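Local atomic coordinates of elongation factor G (PDB entry 2DY1), a protein that binds GTP together with a magnesium ion and, as a member of the elongation factor G family, probably hydrolyses it to drive translocation in protein synthesis. Residues A98-V103 and E270-P275; P128-V133 and L247-L252; R392-R397 and Y443-E448; L485-A490 and L558-V563; G494-I499 and G532-V537. One frame throughout, in Å; residues are numbered along the deposited sequence.

How the contacts relate
From the N terminus, the chain first builds the GTP-binding domain, where contact 1 closes a long loop between residues 98-103 and 270-275; contact 2 (128-133 with 247-252) is nested inside it. The two touch, because strands 100-106 and 129-134 are neighbours in one sheet. Contact 3 follows in series, closing a shorter loop between helix 392-408 and the chain entering strand 447-450, within domain III. Further on, in domain IV, contact 4 (485-490 with 558-563) encloses contact 5 (494-499 with 532-537), and they again share a sheet. Contacts 1 and 4 lie about 67 Å apart between centres; the five contacts fall in three domains, each joining parts within one of them.

Contact 1. Residues A98-V103 and E270-P275; sequences ADAALV and EALPSP
Leu-272 and Pro-273 lie against Ala-100, in the segment that runs into a central strand of the P-loop GTPase sheet, just where the chain has left helix 261-271. Leu-272 can be followed atom by atom. Its CB already stands 4.1 Å from Ala-100 CB. At the first torsion CG sits anti to the carbonyl carbon (chi1 -56°), and beyond it the fork opens over the same methyl group: CD1 lies 3.9 Å from Ala-100 CB, and CD2 comes almost as near. A single alanine carbon thus fits against the whole branched end. The ring of Pro-273 continues this apolar patch, its CD facing Ala-100 CB and its CG lying 3.7 Å from the backbone O of Asp-99.

Next to this patch the side chain of Asp-99 crosses that of Pro-275 at about a right angle, a packing contact with OD2 3.4 Å from Pro-275 CA. What holds the carboxylate is polar: salt bridges from OD1 to Arg-278 and from OD2 to Arg-304, both outside the two segments, and a water. Ser-274 is the N-cap of the short helix 275-279 that carries Arg-278, so the carboxylate reaches across to the next helix of the chain. The water completes the join, 2.7 Å from Asp-99 OD2 and 2.8 Å from Pro-273 O.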
# COMPACT_ATOMS: atom_id res chain seq x y z
N ALA A 98 7.38 -13.06 5.88
CA ALA A 98 8.25 -14.12 5.37
C ALA A 98 9.71 -13.88 5.67
O ALA A 98 10.08 -12.78 6.05
CB ALA A 98 8.06 -14.23 3.86
N ASP A 99 10.52 -14.92 5.47
CA ASP A 99 11.95 -14.81 5.68
C ASP A 99 12.71 -14.72 4.35
O ASP A 99 13.95 -14.60 4.35
CB ASP A 99 12.48 -16.01 6.50
CG ASP A 99 11.84 -16.10 7.87
OD1 ASP A 99 11.42 -15.06 8.40
OD2 ASP A 99 11.77 -17.23 8.42
N ALA A 100 11.99 -14.76 3.24
CA ALA A 100 12.61 -14.66 1.90
C ALA A 100 11.51 -14.34 0.91
O ALA A 100 10.33 -14.61 1.17
CB ALA A 100 13.28 -15.97 1.51
N ALA A 101 11.91 -13.76 -0.23
CA ALA A 101 10.95 -13.43 -1.27
C ALA A 101 11.24 -14.25 -2.53
O ALA A 101 12.38 -14.35 -2.95
CB ALA A 101 11.06 -11.95 -1.61
N LEU A 102 10.20 -14.86 -3.09
CA LEU A 102 10.30 -15.60 -4.35
C LEU A 102 9.64 -14.63 -5.31
O LEU A 102 8.45 -14.34 -5.18
CB LEU A 102 9.52 -16.92 -4.28
CG LEU A 102 9.37 -17.68 -5.61
CD1 LEU A 102 10.77 -18.03 -6.20
CD2 LEU A 102 8.58 -18.99 -5.37
N VAL A 103 10.40 -14.14 -6.28
CA VAL A 103 9.90 -13.11 -7.19
C VAL A 103 9.63 -13.68 -8.56
O VAL A 103 10.55 -14.08 -9.25
CB VAL A 103 10.96 -11.95 -7.28
CG1 VAL A 103 10.42 -10.80 -8.11
CG2 VAL A 103 11.35 -11.47 -5.85
N GLU A 270 16.56 -25.78 -0.44
CA GLU A 270 18.01 -25.73 -0.50
C GLU A 270 18.63 -24.34 -0.40
O GLU A 270 19.67 -24.16 0.24
CB GLU A 270 18.47 -26.39 -1.81
CG GLU A 270 19.95 -26.21 -2.10
CD GLU A 270 20.33 -26.76 -3.47
OE1 GLU A 270 19.42 -26.92 -4.32
OE2 GLU A 270 21.53 -27.02 -3.69
N ALA A 271 18.00 -23.36 -1.02
CA ALA A 271 18.54 -22.01 -1.06
C ALA A 271 18.10 -20.96 -0.05
O ALA A 271 18.88 -20.09 0.31
CB ALA A 271 18.32 -21.44 -2.47
N LEU A 272 16.85 -21.03 0.40
CA LEU A 272 16.33 -20.01 1.29
C LEU A 272 16.52 -20.37 2.74
O LEU A 272 16.57 -21.54 3.10
CB LEU A 272 14.87 -19.74 0.93
CG LEU A 272 14.73 -19.35 -0.55
CD1 LEU A 272 13.24 -19.06 -0.83
CD2 LEU A 272 15.58 -18.13 -0.92
N PRO A 273 16.62 -19.35 3.61
CA PRO A 273 16.84 -19.59 5.03
C PRO A 273 15.68 -20.06 5.87
O PRO A 273 14.53 -19.75 5.59
CB PRO A 273 17.35 -18.25 5.53
CG PRO A 273 16.48 -17.30 4.77
CD PRO A 273 16.55 -17.90 3.35
N SER A 274 16.02 -20.79 6.93
CA SER A 274 15.05 -21.27 7.89
C SER A 274 14.83 -20.14 8.90
O SER A 274 15.61 -19.19 8.98
CB SER A 274 15.60 -22.48 8.63
OG SER A 274 16.63 -22.04 9.53
N PRO A 275 13.74 -20.22 9.68
CA PRO A 275 13.48 -19.18 10.68
C PRO A 275 14.62 -19.10 11.71
O PRO A 275 14.97 -18.02 12.17
CB PRO A 275 12.16 -19.64 11.31
CG PRO A 275 11.48 -20.32 10.19
CD PRO A 275 12.57 -21.09 9.48
O HOH W 1 11.97 -19.32 6.67

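Contact 2. Residues P128-V133 and L247-L252; sequences PRMVVV and LYPVAL
The carbonyl oxygen of Val-131 is met by two groups of the opposite strand: Ala-251 N donates to it at 2.8 Å in an almost straight bond (177°), and Val-250 CA brings a C-H to the same oxygen. This is parallel pairing within the central sheet of the P-loop GTPase domain. Val-131 N bonds to Pro-249 O on one side of that link, and Val-133 N to Ala-251 O at 2.8 Å on the other, so the first strand uses alternate residues.

Side chains alternate accordingly. Val-131, Val-133, Val-250 and Leu-252 share one face, where Val-133 CG2 rests 3.9 Å from Val-250 CG1 and Tyr-142 of helix 142-153 packs on Val-133, Val-250 and Leu-252. Val-132 and Ala-251 point to the other face.

At the start of the pair, Arg-129 and Tyr-248 run side by side. Tyr-248 CE2 lies 3.5 Å above the centre of the Arg-129 guanidinium plane, but the two planes are 51° apart, so the groups do not lie flat on each other. Glu-123 forms a salt bridge with Arg-129 NH1, NE bonds to Leu-127 O, and Trp-119 adds a cation-pi contact. The opposite ends of the strands lead to GTP-binding residues, Lys-135 and Asp-137 after one, Ser-254 and Glu-256 after the other. Back at the arginine, a water in the plane of the tyrosine ring lies 2.9 Å from Arg-129 NH2 and 2.8 Å from Tyr-248 OH.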
# COMPACT_ATOMS: atom_id res chain seq x y z
N PRO A 128 16.35 -12.33 1.68
CA PRO A 128 17.02 -13.00 0.57
C PRO A 128 15.96 -13.02 -0.55
O PRO A 128 14.75 -13.00 -0.27
CB PRO A 128 17.24 -14.41 1.09
CG PRO A 128 17.49 -14.16 2.58
CD PRO A 128 16.42 -13.15 2.91
N ARG A 129 16.41 -13.07 -1.80
CA ARG A 129 15.50 -13.09 -2.93
C ARG A 129 15.93 -14.16 -3.94
O ARG A 129 17.12 -14.40 -4.14
CB ARG A 129 15.49 -11.74 -3.65
CG ARG A 129 14.54 -10.69 -3.06
CD ARG A 129 15.23 -9.33 -3.04
NE ARG A 129 16.25 -9.35 -1.99
CZ ARG A 129 17.34 -8.60 -1.98
NH1 ARG A 129 17.57 -7.75 -2.97
NH2 ARG A 129 18.20 -8.71 -0.97
N MET A 130 14.94 -14.83 -4.51
CA MET A 130 15.14 -15.84 -5.55
C MET A 130 14.15 -15.43 -6.63
O MET A 130 13.11 -14.86 -6.32
CB MET A 130 14.80 -17.25 -5.01
CG MET A 130 14.52 -18.33 -6.03
SD MET A 130 14.01 -19.85 -5.15
CE MET A 130 15.57 -20.25 -4.41
N VAL A 131 14.48 -15.67 -7.90
CA VAL A 131 13.59 -15.32 -9.01
C VAL A 131 13.08 -16.60 -9.64
O VAL A 131 13.83 -17.56 -9.76
CB VAL A 131 14.37 -14.58 -10.13
CG1 VAL A 131 13.51 -14.41 -11.39
CG2 VAL A 131 14.83 -13.21 -9.63
N VAL A 132 11.80 -16.62 -10.03
CA VAL A 132 11.28 -17.76 -10.77
C VAL A 132 10.73 -17.20 -12.08
O VAL A 132 9.89 -16.30 -12.08
CB VAL A 132 10.20 -18.60 -9.98
CG1 VAL A 132 9.05 -17.74 -9.51
CG2 VAL A 132 9.71 -19.75 -10.87
N VAL A 133 11.24 -17.70 -13.19
CA VAL A 133 10.82 -17.24 -14.51
C VAL A 133 9.70 -18.10 -15.03
O VAL A 133 9.85 -19.32 -15.22
CB VAL A 133 12.00 -17.28 -15.50
CG1 VAL A 133 11.51 -16.86 -16.89
CG2 VAL A 133 13.11 -16.35 -15.00
N LEU A 247 23.61 -13.43 -3.43
CA LEU A 247 23.34 -14.12 -4.69
C LEU A 247 21.84 -14.32 -4.76
O LEU A 247 21.20 -14.59 -3.75
CB LEU A 247 24.03 -15.47 -4.75
CG LEU A 247 25.57 -15.50 -4.89
CD1 LEU A 247 26.04 -16.95 -4.90
CD2 LEU A 247 25.99 -14.77 -6.17
N TYR A 248 21.29 -14.20 -5.97
CA TYR A 248 19.86 -14.36 -6.18
C TYR A 248 19.65 -15.51 -7.17
O TYR A 248 19.80 -15.32 -8.38
CB TYR A 248 19.28 -13.07 -6.77
CG TYR A 248 19.61 -11.83 -5.96
CD1 TYR A 248 20.18 -10.72 -6.57
CD2 TYR A 248 19.36 -11.78 -4.59
CE1 TYR A 248 20.51 -9.57 -5.84
CE2 TYR A 248 19.68 -10.64 -3.85
CZ TYR A 248 20.25 -9.55 -4.49
OH TYR A 248 20.58 -8.43 -3.75
N PRO A 249 19.31 -16.71 -6.69
CA PRO A 249 19.11 -17.83 -7.61
C PRO A 249 17.98 -17.55 -8.59
O PRO A 249 17.00 -16.92 -8.22
CB PRO A 249 18.73 -18.99 -6.70
CG PRO A 249 19.28 -18.60 -5.34
CD PRO A 249 19.04 -17.11 -5.29
N VAL A 250 18.14 -18.01 -9.84
CA VAL A 250 17.11 -17.84 -10.85
C VAL A 250 16.68 -19.23 -11.30
O VAL A 250 17.47 -20.01 -11.84
CB VAL A 250 17.63 -17.05 -12.08
CG1 VAL A 250 16.51 -16.87 -13.11
CG2 VAL A 250 18.17 -15.70 -11.65
N ALA A 251 15.41 -19.53 -11.07
CA ALA A 251 14.83 -20.81 -11.43
C ALA A 251 13.82 -20.61 -12.55
O ALA A 251 13.36 -19.50 -12.81
CB ALA A 251 14.13 -21.43 -10.21
N LEU A 252 13.51 -21.71 -13.22
CA LEU A 252 12.55 -21.70 -14.31
C LEU A 252 11.42 -22.66 -13.96
O LEU A 252 11.68 -23.84 -13.69
CB LEU A 252 13.27 -22.16 -15.59
CG LEU A 252 12.65 -22.22 -16.98
CD1 LEU A 252 12.05 -20.89 -17.40
CD2 LEU A 252 13.78 -22.63 -17.94
O HOH W 2 19.45 -13.52 -1.63
O HOH W 3 20.94 -7.82 -1.03

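Contact 3. Residues R392-R397 and Y443-E448; sequences RTDEAR and YGVEVE
Asp-394, in the first turn of helix 392-408, comes closest to Val-445, with 5.1 Å between their CA atoms, where the chain leaves a Schellman motif at Gly-444 and heads for strand 447-450. The aspartate reaches past the valine: its OD1 accepts Glu-446 N at 2.8 Å, a nearly straight bond (169°) that arrives from above the carboxylate plane. Its OD2 takes Gly-391 N and stands 4.3 Å from Glu-446 OE1, a pairing of like charges that Lys-390, bridged to Glu-446 OE2, would probably ease.

One turn further on, Arg-397 extends its chain so that NH1 meets Gly-444 O at 3.0 Å, close to the guanidinium plane, while Thr-393 CG2 lies over one face of that group. Nearer the helix, Arg-397 CB touches Val-445 CG2 at 3.6 Å.

Both side chains therefore hold backbone atoms of the turn between helix 430-442 and the edge strand. Domain III has the beta-alpha-beta-beta-alpha-beta order and antiparallel sheet of a ferredoxin-like fold, and here its first helix is fastened to the entry of its last strand.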
# COMPACT_ATOMS: atom_id res chain seq x y z
N ARG A 392 -31.69 3.98 3.06
CA ARG A 392 -31.95 3.81 4.48
C ARG A 392 -31.30 2.59 5.14
O ARG A 392 -30.61 2.73 6.16
CB ARG A 392 -33.47 3.78 4.65
CG ARG A 392 -34.04 3.38 5.98
CD ARG A 392 -35.52 3.11 5.76
NE ARG A 392 -36.22 2.65 6.95
CZ ARG A 392 -37.33 1.91 6.91
NH1 ARG A 392 -37.84 1.56 5.74
NH2 ARG A 392 -37.93 1.53 8.03
N THR A 393 -31.51 1.41 4.57
CA THR A 393 -30.93 0.17 5.11
C THR A 393 -29.41 0.29 5.14
O THR A 393 -28.75 -0.11 6.10
CB THR A 393 -31.34 -1.05 4.24
OG1 THR A 393 -32.74 -1.32 4.42
CG2 THR A 393 -30.56 -2.30 4.65
N ASP A 394 -28.85 0.85 4.08
CA ASP A 394 -27.39 0.99 4.02
C ASP A 394 -26.83 1.96 5.06
O ASP A 394 -25.79 1.68 5.66
CB ASP A 394 -26.98 1.42 2.61
CG ASP A 394 -27.58 0.52 1.55
OD1 ASP A 394 -27.26 -0.69 1.55
OD2 ASP A 394 -28.39 1.01 0.73
N GLU A 395 -27.49 3.08 5.29
CA GLU A 395 -26.99 4.04 6.27
C GLU A 395 -26.95 3.40 7.67
O GLU A 395 -26.00 3.61 8.41
CB GLU A 395 -27.87 5.30 6.30
CG GLU A 395 -27.44 6.31 7.38
CD GLU A 395 -26.08 6.95 7.11
OE1 GLU A 395 -26.00 7.81 6.20
OE2 GLU A 395 -25.10 6.60 7.80
N ALA A 396 -27.95 2.59 8.00
CA ALA A 396 -28.01 1.95 9.31
C ALA A 396 -26.93 0.89 9.51
O ALA A 396 -26.50 0.62 10.63
CB ALA A 396 -29.37 1.33 9.52
N ARG A 397 -26.51 0.28 8.41
CA ARG A 397 -25.51 -0.78 8.45
C ARG A 397 -24.10 -0.31 8.12
O ARG A 397 -23.13 -1.06 8.32
CB ARG A 397 -25.87 -1.88 7.44
CG ARG A 397 -27.17 -2.68 7.68
CD ARG A 397 -27.39 -3.65 6.50
NE ARG A 397 -28.59 -4.47 6.63
CZ ARG A 397 -28.97 -5.39 5.74
NH1 ARG A 397 -28.25 -5.61 4.65
NH2 ARG A 397 -30.09 -6.07 5.93
N TYR A 443 -20.69 -7.42 2.59
CA TYR A 443 -21.12 -7.28 3.99
C TYR A 443 -22.58 -6.82 4.08
O TYR A 443 -23.09 -6.58 5.17
CB TYR A 443 -20.25 -6.28 4.74
CG TYR A 443 -18.77 -6.68 4.86
CD1 TYR A 443 -18.40 -8.01 4.93
CD2 TYR A 443 -17.78 -5.70 4.96
CE1 TYR A 443 -17.05 -8.37 5.11
CE2 TYR A 443 -16.44 -6.05 5.14
CZ TYR A 443 -16.09 -7.39 5.22
OH TYR A 443 -14.78 -7.75 5.47
N GLY A 444 -23.23 -6.70 2.93
CA GLY A 444 -24.65 -6.32 2.91
C GLY A 444 -24.97 -4.83 2.78
O GLY A 444 -26.11 -4.41 2.98
N VAL A 445 -23.99 -4.04 2.40
CA VAL A 445 -24.19 -2.61 2.31
C VAL A 445 -23.89 -2.05 0.93
O VAL A 445 -22.82 -2.29 0.39
CB VAL A 445 -23.29 -1.90 3.35
CG1 VAL A 445 -23.54 -0.39 3.33
CG2 VAL A 445 -23.56 -2.49 4.74
N GLU A 446 -24.85 -1.32 0.37
CA GLU A 446 -24.63 -0.68 -0.92
C GLU A 446 -24.17 0.76 -0.69
O GLU A 446 -24.87 1.55 -0.05
CB GLU A 446 -25.92 -0.65 -1.75
CG GLU A 446 -26.37 -2.00 -2.27
CD GLU A 446 -27.71 -1.90 -2.99
OE1 GLU A 446 -28.75 -1.94 -2.31
OE2 GLU A 446 -27.68 -1.75 -4.22
N VAL A 447 -22.98 1.10 -1.19
CA VAL A 447 -22.47 2.45 -1.04
C VAL A 447 -22.11 3.00 -2.41
O VAL A 447 -21.86 2.23 -3.34
CB VAL A 447 -21.21 2.51 -0.15
CG1 VAL A 447 -21.48 1.80 1.17
CG2 VAL A 447 -20.02 1.91 -0.88
N GLU A 448 -22.12 4.31 -2.54
CA GLU A 448 -21.75 4.93 -3.81
C GLU A 448 -20.62 5.91 -3.55
O GLU A 448 -20.58 6.52 -2.48
CB GLU A 448 -22.93 5.71 -4.40
CG GLU A 448 -24.27 4.98 -4.36
CD GLU A 448 -24.17 3.60 -4.93
OE1 GLU A 448 -23.45 3.43 -5.94
OE2 GLU A 448 -24.80 2.68 -4.38

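Contact 4. Residues L485-A490 and L558-V563; sequences LRLEPA and LAFKKV
Leu-487 and Phe-560 set their side chains at about a right angle, whereas Leu-487 and Val-563 meet at a slant. Both methyl groups of Leu-487 come near the CD2 and CE2 atoms of the ring, CD1 standing 4.0 Å from Phe-560 CE2. Its CG lies 3.7 Å from Val-563 CG1, so the leucine fills the angle between two residues almost one helical turn apart. An alanine here would probably open a gap beside Phe-560 CE2 and cost Val-563 CG1 its contacts with the leucine CG and CD1.

Leu-485, two residues earlier on the same face of the strand, turns its side chain to the preceding turn of the helix. CG is anti to the backbone N (chi1 173°), and with chi2 at 74° CD2 lies against the helix backbone, 3.6 Å from Phe-560 CA. Its CB meets Ala-559 CB at 3.9 Å, while Val-563 CG2 lies 3.6 Å from Leu-485 O. The axes of the two short segments approach to 8.6 Å at an angle of 47°, a spacing consistent with the small alanine.

This is two-layer packing of helices on a mixed sheet in domain IV: strand 477-489 runs between 464-474 and 533-541, with helices 549-566 and 509-520 on its inner face, and Phe-560 is wedged among Phe-533, Ile-516 and Ala-519.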
# COMPACT_ATOMS: atom_id res chain seq x y z
N LEU A 485 -13.75 46.61 14.90
CA LEU A 485 -12.84 45.71 14.20
C LEU A 485 -12.34 46.24 12.85
O LEU A 485 -13.12 46.73 12.05
CB LEU A 485 -13.57 44.39 13.93
CG LEU A 485 -12.84 43.37 13.05
CD1 LEU A 485 -11.70 42.75 13.86
CD2 LEU A 485 -13.82 42.27 12.61
N ARG A 486 -11.04 46.11 12.62
CA ARG A 486 -10.45 46.50 11.34
C ARG A 486 -9.88 45.20 10.75
O ARG A 486 -9.20 44.45 11.44
CB ARG A 486 -9.31 47.51 11.57
CG ARG A 486 -8.60 47.99 10.31
CD ARG A 486 -7.45 48.92 10.73
NE ARG A 486 -6.67 49.45 9.61
CZ ARG A 486 -7.04 50.46 8.83
NH1 ARG A 486 -8.21 51.07 9.02
NH2 ARG A 486 -6.24 50.88 7.86
N LEU A 487 -10.20 44.93 9.48
CA LEU A 487 -9.70 43.75 8.78
C LEU A 487 -8.75 44.20 7.68
O LEU A 487 -9.05 45.14 6.94
CB LEU A 487 -10.85 42.96 8.14
CG LEU A 487 -11.84 42.27 9.07
CD1 LEU A 487 -12.86 41.52 8.21
CD2 LEU A 487 -11.13 41.31 10.01
N GLU A 488 -7.61 43.55 7.57
CA GLU A 488 -6.65 43.92 6.55
C GLU A 488 -6.18 42.68 5.82
O GLU A 488 -5.95 41.64 6.44
CB GLU A 488 -5.43 44.59 7.17
CG GLU A 488 -5.76 45.77 8.05
CD GLU A 488 -4.53 46.43 8.62
OE1 GLU A 488 -3.49 45.75 8.77
OE2 GLU A 488 -4.60 47.64 8.93
N PRO A 489 -6.04 42.77 4.49
CA PRO A 489 -5.57 41.60 3.74
C PRO A 489 -4.21 41.24 4.32
O PRO A 489 -3.44 42.12 4.68
CB PRO A 489 -5.47 42.13 2.31
CG PRO A 489 -6.55 43.17 2.26
CD PRO A 489 -6.37 43.88 3.58
N ALA A 490 -3.91 39.95 4.44
CA ALA A 490 -2.62 39.52 4.98
C ALA A 490 -2.28 38.13 4.43
O ALA A 490 -3.17 37.39 4.03
CB ALA A 490 -2.67 39.48 6.49
N LEU A 558 -20.50 39.67 14.64
CA LEU A 558 -21.25 40.66 13.88
C LEU A 558 -20.30 41.62 13.22
O LEU A 558 -20.49 42.01 12.06
CB LEU A 558 -22.20 41.43 14.81
CG LEU A 558 -23.42 40.67 15.35
CD1 LEU A 558 -24.22 41.58 16.28
CD2 LEU A 558 -24.28 40.20 14.18
N ALA A 559 -19.25 42.02 13.95
CA ALA A 559 -18.27 42.93 13.41
C ALA A 559 -17.56 42.27 12.23
O ALA A 559 -17.38 42.89 11.19
CB ALA A 559 -17.25 43.33 14.50
N PHE A 560 -17.18 41.01 12.38
CA PHE A 560 -16.50 40.33 11.28
C PHE A 560 -17.37 40.28 10.01
O PHE A 560 -16.91 40.61 8.92
CB PHE A 560 -16.08 38.92 11.69
CG PHE A 560 -15.29 38.21 10.62
CD1 PHE A 560 -15.94 37.48 9.63
CD2 PHE A 560 -13.90 38.33 10.57
CE1 PHE A 560 -15.21 36.89 8.58
CE2 PHE A 560 -13.17 37.75 9.52
CZ PHE A 560 -13.83 37.03 8.53
N LYS A 561 -18.62 39.86 10.16
CA LYS A 561 -19.52 39.77 9.00
C LYS A 561 -19.69 41.11 8.29
O LYS A 561 -19.61 41.19 7.06
CB LYS A 561 -20.89 39.26 9.44
CG LYS A 561 -20.86 37.91 10.15
CD LYS A 561 -20.41 36.78 9.23
CE LYS A 561 -20.57 35.43 9.92
NZ LYS A 561 -20.16 34.29 9.05
N LYS A 562 -19.93 42.17 9.06
CA LYS A 562 -20.11 43.50 8.48
C LYS A 562 -18.85 43.99 7.78
O LYS A 562 -18.90 44.43 6.63
CB LYS A 562 -20.48 44.50 9.59
CG LYS A 562 -20.57 45.94 9.11
CD LYS A 562 -20.77 46.92 10.27
CE LYS A 562 -21.98 46.54 11.14
NZ LYS A 562 -22.25 47.54 12.23
N VAL A 563 -17.72 43.89 8.46
CA VAL A 563 -16.48 44.38 7.88
C VAL A 563 -15.98 43.60 6.67
O VAL A 563 -15.52 44.19 5.70
CB VAL A 563 -15.37 44.45 8.97
CG1 VAL A 563 -14.11 45.06 8.38
CG2 VAL A 563 -15.87 45.30 10.14

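Contact 5. Residues G494-I499 and G532-V537; sequences GFEWRI and GFKAIV
Backbone bonds join Gly-494, Glu-496 and Arg-498 to the parallel strand 533-541. Ala-535 N donates to Gly-494 O, and Glu-496 N to Ala-535 O at 2.7 Å. Val-537 N then bonds to Glu-496 O, and Arg-498 N closes the ladder on Val-537 O at 2.8 Å; a weak bond from Gly-494 N to Phe-533 O begins it. The strands are the two arms of a beta-alpha-beta unit through helix 509-520, in a domain whose S5-like fold is known for a left-handed crossover.

Apolar contacts gather on the face of Phe-495, Trp-497, Ala-535 and Val-537, which that helix packs against. The two methyls of Val-537 divide the work: CG2 meets Phe-495 CE1 at 3.7 Å, and CG1 meets Trp-497 CZ3 at 3.9 Å as well as Ile-499 CD1. Ile-499 CG1 also lies 3.5 Å above the Trp-497 ring plane, toward its rim.

The other face carries charges around Ile-536, whose CG2 touches Arg-498 CG at 3.7 Å. Glu-496, extended beyond CG, places OE2 3.5 Å from Lys-534 NZ in a weak salt bridge, while OE1 lies 3.1 Å from Arg-498 NH2, above the guanidinium plane. Arg-498 NH1 bonds instead to Trp-497 O. An alanine in place of Glu-496 would probably leave Lys-534 and Arg-498 as two positive charges without the carboxylate between them.

The edge pair is thus two-sided: the backbone ladder joins the strands, one face is apolar, and on the reverse the poorly directed salt bridges probably add mainly electrostatic attraction beside Ile-536.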
# COMPACT_ATOMS: atom_id res chain seq x y z
N GLY A 494 -3.84 36.70 11.61
CA GLY A 494 -3.24 37.39 12.73
C GLY A 494 -4.33 38.11 13.49
O GLY A 494 -5.27 38.63 12.88
N PHE A 495 -4.23 38.13 14.81
CA PHE A 495 -5.19 38.84 15.65
C PHE A 495 -4.37 39.83 16.46
O PHE A 495 -3.38 39.46 17.10
CB PHE A 495 -5.91 37.89 16.61
CG PHE A 495 -6.84 38.59 17.55
CD1 PHE A 495 -8.12 38.94 17.14
CD2 PHE A 495 -6.42 38.94 18.83
CE1 PHE A 495 -8.98 39.63 18.01
CE2 PHE A 495 -7.27 39.62 19.70
CZ PHE A 495 -8.55 39.97 19.28
N GLU A 496 -4.78 41.10 16.42
CA GLU A 496 -4.08 42.15 17.16
C GLU A 496 -4.99 42.84 18.16
O GLU A 496 -6.04 43.35 17.79
CB GLU A 496 -3.54 43.23 16.21
CG GLU A 496 -2.23 42.91 15.53
CD GLU A 496 -1.80 44.02 14.59
OE1 GLU A 496 -2.14 45.20 14.87
OE2 GLU A 496 -1.13 43.72 13.60
N TRP A 497 -4.59 42.85 19.43
CA TRP A 497 -5.35 43.56 20.44
C TRP A 497 -4.76 44.96 20.49
O TRP A 497 -3.59 45.14 20.87
CB TRP A 497 -5.17 42.90 21.79
CG TRP A 497 -5.98 43.46 22.90
CD1 TRP A 497 -5.52 44.10 24.01
CD2 TRP A 497 -7.39 43.29 23.08
NE1 TRP A 497 -6.55 44.32 24.89
CE2 TRP A 497 -7.71 43.83 24.34
CE3 TRP A 497 -8.41 42.72 22.30
CZ2 TRP A 497 -9.02 43.82 24.85
CZ3 TRP A 497 -9.71 42.71 22.81
CH2 TRP A 497 -10.00 43.25 24.07
N ARG A 498 -5.53 45.96 20.08
CA ARG A 498 -5.05 47.34 20.10
C ARG A 498 -5.99 48.21 20.92
O ARG A 498 -6.11 49.40 20.69
CB ARG A 498 -4.93 47.88 18.67
CG ARG A 498 -3.82 47.21 17.85
CD ARG A 498 -2.44 47.57 18.40
NE ARG A 498 -1.37 46.94 17.62
CZ ARG A 498 -0.91 45.71 17.82
NH1 ARG A 498 -1.41 44.93 18.78
NH2 ARG A 498 0.07 45.25 17.06
N ILE A 499 -6.64 47.60 21.91
CA ILE A 499 -7.54 48.32 22.79
C ILE A 499 -6.71 49.23 23.69
O ILE A 499 -5.68 48.80 24.21
CB ILE A 499 -8.37 47.32 23.64
CG1 ILE A 499 -9.47 46.70 22.76
CG2 ILE A 499 -9.00 48.03 24.85
CD1 ILE A 499 -10.51 47.69 22.26
N GLY A 532 -6.33 34.58 5.15
CA GLY A 532 -5.57 35.70 4.64
C GLY A 532 -5.99 37.08 5.13
O GLY A 532 -6.10 38.01 4.34
N PHE A 533 -6.22 37.21 6.44
CA PHE A 533 -6.58 38.52 6.99
C PHE A 533 -6.02 38.71 8.38
O PHE A 533 -5.82 37.75 9.12
CB PHE A 533 -8.10 38.70 7.06
CG PHE A 533 -8.79 37.77 8.01
CD1 PHE A 533 -9.31 36.56 7.56
CD2 PHE A 533 -8.92 38.10 9.36
CE1 PHE A 533 -9.95 35.68 8.45
CE2 PHE A 533 -9.56 37.23 10.25
CZ PHE A 533 -10.08 36.02 9.79
N LYS A 534 -5.80 39.98 8.71
CA LYS A 534 -5.33 40.35 10.03
C LYS A 534 -6.55 41.03 10.64
O LYS A 534 -7.19 41.85 9.98
CB LYS A 534 -4.16 41.35 9.94
CG LYS A 534 -3.62 41.78 11.29
CD LYS A 534 -2.48 42.79 11.14
CE LYS A 534 -1.29 42.20 10.39
NZ LYS A 534 -0.15 43.16 10.31
N ALA A 535 -6.89 40.64 11.86
CA ALA A 535 -8.03 41.21 12.57
C ALA A 535 -7.47 42.07 13.70
O ALA A 535 -6.76 41.57 14.58
CB ALA A 535 -8.92 40.09 13.13
N ILE A 536 -7.82 43.35 13.68
CA ILE A 536 -7.37 44.30 14.69
C ILE A 536 -8.58 44.83 15.47
O ILE A 536 -9.49 45.42 14.90
CB ILE A 536 -6.66 45.49 14.00
CG1 ILE A 536 -5.48 44.98 13.16
CG2 ILE A 536 -6.16 46.47 15.05
CD1 ILE A 536 -4.80 46.07 12.33
N VAL A 537 -8.58 44.59 16.79
CA VAL A 537 -9.66 45.10 17.64
C VAL A 537 -9.07 46.37 18.24
O VAL A 537 -8.11 46.31 19.03
CB VAL A 537 -10.05 44.07 18.71
CG1 VAL A 537 -11.04 44.70 19.73
CG2 VAL A 537 -10.68 42.87 18.02